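Local coordinates for hypothetical protein MerP (Cupriavidus metallidurans, PDB 1OSD) that probably binds mercuric ions in the periplasm as part of bacterial mercury resistance, as a small heavy-metal-associated domain with a CxxC motif, at residues Ala50-Ser53 with Val54-Thr58. Residues are numbered along the deposited sequence; the frame is centred on the assembly and turned at random.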
ATOM      1  N   ALA A  50      12.428   9.076   4.989  1.00 36.08           N
ATOM      2  CA  ALA A  50      13.780   9.199   4.591  1.00 37.03           C
ATOM      3  C   ALA A  50      14.220   8.095   3.682  1.00 37.38           C
ATOM      4  O   ALA A  50      15.305   8.245   3.087  1.00 39.78           O
ATOM      5  CB  ALA A  50      14.706   9.129   5.823  1.00 38.57           C
ATOM      6  N   LYS A  51      13.490   6.985   3.662  1.00 35.90           N
ATOM      7  CA  LYS A  51      13.854   5.773   2.888  1.00 37.24           C
ATOM      8  C   LYS A  51      12.981   5.548   1.690  1.00 37.49           C
ATOM      9  O   LYS A  51      13.425   4.905   0.678  1.00 39.16           O
ATOM     10  CB  LYS A  51      13.782   4.526   3.815  1.00 35.28           C
ATOM     11  CG  LYS A  51      14.917   4.531   4.866  0.50 34.33           C
ATOM     12  CD  LYS A  51      14.625   3.795   6.061  0.50 33.71           C
ATOM     13  CE  LYS A  51      15.812   3.692   7.131  0.50 36.41           C
ATOM     14  NZ  LYS A  51      16.164   2.253   7.464  0.50 30.56           N
ATOM     15  N   THR A  52      11.728   6.005   1.787  1.00 36.89           N
ATOM     16  CA  THR A  52      10.790   5.846   0.709  1.00 36.46           C
ATOM     17  C   THR A  52       9.704   6.904   0.758  1.00 36.63           C
ATOM     18  O   THR A  52       9.752   7.811   1.605  1.00 35.77           O
ATOM     19  CB  THR A  52      10.244   4.344   0.681  1.00 37.89           C
ATOM     20  OG1 THR A  52       9.549   4.095  -0.544  1.00 36.26           O
ATOM     21  CG2 THR A  52       9.219   4.017   1.809  1.00 35.63           C
ATOM     22  N   SER A  53       8.731   6.825  -0.151  1.00 36.61           N
ATOM     23  CA  SER A  53       7.690   7.866  -0.215  1.00 36.83           C
ATOM     24  C   SER A  53       6.390   7.342  -0.736  1.00 36.57           C
ATOM     25  O   SER A  53       6.319   6.206  -1.209  1.00 36.07           O
ATOM     26  CB  SER A  53       8.191   9.021  -1.119  1.00 39.12           C
ATOM     27  OG  SER A  53       8.330   8.535  -2.405  1.00 37.34           O
ATOM     28  N   VAL A  54       5.342   8.149  -0.662  1.00 36.76           N
ATOM     29  CA  VAL A  54       4.016   7.724  -1.050  1.00 38.84           C
ATOM     30  C   VAL A  54       3.983   7.350  -2.517  1.00 39.66           C
ATOM     31  O   VAL A  54       3.285   6.369  -2.885  1.00 41.65           O
ATOM     32  CB  VAL A  54       2.925   8.840  -0.715  1.00 39.45           C
ATOM     33  CG1 VAL A  54       1.615   8.591  -1.416  1.00 44.81           C
ATOM     34  CG2 VAL A  54       2.777   9.052   0.843  1.00 38.21           C
ATOM     35  N   GLN A  55       4.720   8.093  -3.353  1.00 40.09           N
ATOM     36  CA  GLN A  55       4.798   7.780  -4.755  1.00 41.04           C
ATOM     37  C   GLN A  55       5.448   6.435  -5.033  1.00 39.24           C
ATOM     38  O   GLN A  55       5.016   5.721  -5.897  1.00 36.60           O
ATOM     39  CB  GLN A  55       5.397   8.948  -5.557  1.00 42.79           C
ATOM     40  CG  GLN A  55       6.603   8.656  -6.458  1.00 50.64           C
ATOM     41  CD  GLN A  55       6.267   7.913  -7.749  1.00 61.07           C
ATOM     42  OE1 GLN A  55       5.123   8.026  -8.278  1.00 71.97           O
ATOM     43  NE2 GLN A  55       7.233   7.121  -8.251  1.00 58.97           N
ATOM     44  N   LYS A  56       6.485   6.079  -4.275  1.00 38.17           N
ATOM     45  CA  LYS A  56       7.105   4.798  -4.444  1.00 37.41           C
ATOM     46  C   LYS A  56       6.167   3.706  -3.985  1.00 35.79           C
ATOM     47  O   LYS A  56       6.199   2.617  -4.496  1.00 33.21           O
ATOM     48  CB  LYS A  56       8.425   4.741  -3.668  1.00 37.69           C
ATOM     49  CG  LYS A  56       9.605   5.621  -4.243  1.00 42.53           C
ATOM     50  CD  LYS A  56      10.253   5.079  -5.550  1.00 49.93           C
ATOM     51  CE  LYS A  56      11.394   6.004  -6.090  1.00 49.80           C
ATOM     52  NZ  LYS A  56      12.297   6.363  -4.944  1.00 55.83           N
ATOM     53  N   LEU A  57       5.361   3.946  -2.967  1.00 35.77           N
ATOM     54  CA  LEU A  57       4.340   2.993  -2.554  1.00 35.56           C
ATOM     55  C   LEU A  57       3.210   2.754  -3.593  1.00 35.40           C
ATOM     56  O   LEU A  57       2.779   1.620  -3.924  1.00 30.12           O
ATOM     57  CB  LEU A  57       3.704   3.460  -1.175  1.00 35.11           C
ATOM     58  CG  LEU A  57       4.636   3.545  -0.008  1.00 40.03           C
ATOM     59  CD1 LEU A  57       3.830   4.083   1.190  1.00 41.17           C
ATOM     60  CD2 LEU A  57       5.377   2.169   0.365  1.00 40.93           C
ATOM     61  N   THR A  58       2.722   3.859  -4.123  1.00 37.30           N
ATOM     62  CA  THR A  58       1.639   3.747  -5.098  1.00 36.98           C
ATOM     63  C   THR A  58       2.212   3.157  -6.407  1.00 37.87           C
ATOM     64  O   THR A  58       1.482   2.426  -7.115  1.00 38.34           O
ATOM     65  CB  THR A  58       0.915   5.076  -5.320  1.00 37.09           C
ATOM     66  OG1 THR A  58       1.827   5.928  -5.918  1.00 33.99           O
ATOM     67  CG2 THR A  58       0.406   5.827  -3.957  1.00 38.93           C
TER
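Ser53 and Lys56 meet where the extended end of a loop, Thr52 and Ser53, turns into a helix, a compact example of how a chain passes from a loop into the first turn of a helix. Ser53 is the N-cap residue, with an extended backbone, whereas Val54 already has helical angles. The Ser53 hydroxyl stands between the backbone N and the carbonyl carbon of its own residue (chi1 65°), which turns OG to the side on which Lys56 rises from the first turn. There Ser53 OG lies 3.7 Å from Lys56 CG, touching the aliphatic root of the lysine rather than its ammonium end.

Lys56 receives a second neighbour from the loop. Thr52 OG1 comes within 3.4 Å of Lys56 CB, the two side chains crossing at a slant. The threonine oxygen is swung opposite its own backbone N (chi1 -167°), which brings it up against the lysine methylenes, while the side chain as a whole is buried and also touches Phe47 and Val28. Beyond these contacts Lys56 bends at chi2, and its far end runs away from the loop.

The backbone tie is made by the carbonyl of Ser53, whose O accepts the N-H of Leu57 at 3.0 Å. The donor lies in the carbonyl plane. Leu57 CG lies 3.4 Å from the same Ser53 O, its chi1 of -62° setting CG beside its own backbone N and hence near the oxygen which that N-H binds. Within the same first turns of the helix, Thr58 OG1 donates to Gln55 O at 3.2 Å from above the carbonyl plane, well off the direction of the C=O bond.

Val54 and Leu57 face the sheet, touching Val5 and Phe47 on strands 2-8 and 42-48. The whole is a helix start with serine in the N-cap position, at the strand-to-helix junction leading into helix 54-63, the second helix of the ferredoxin-like βαββαβ fold of heavy-metal-associated domains.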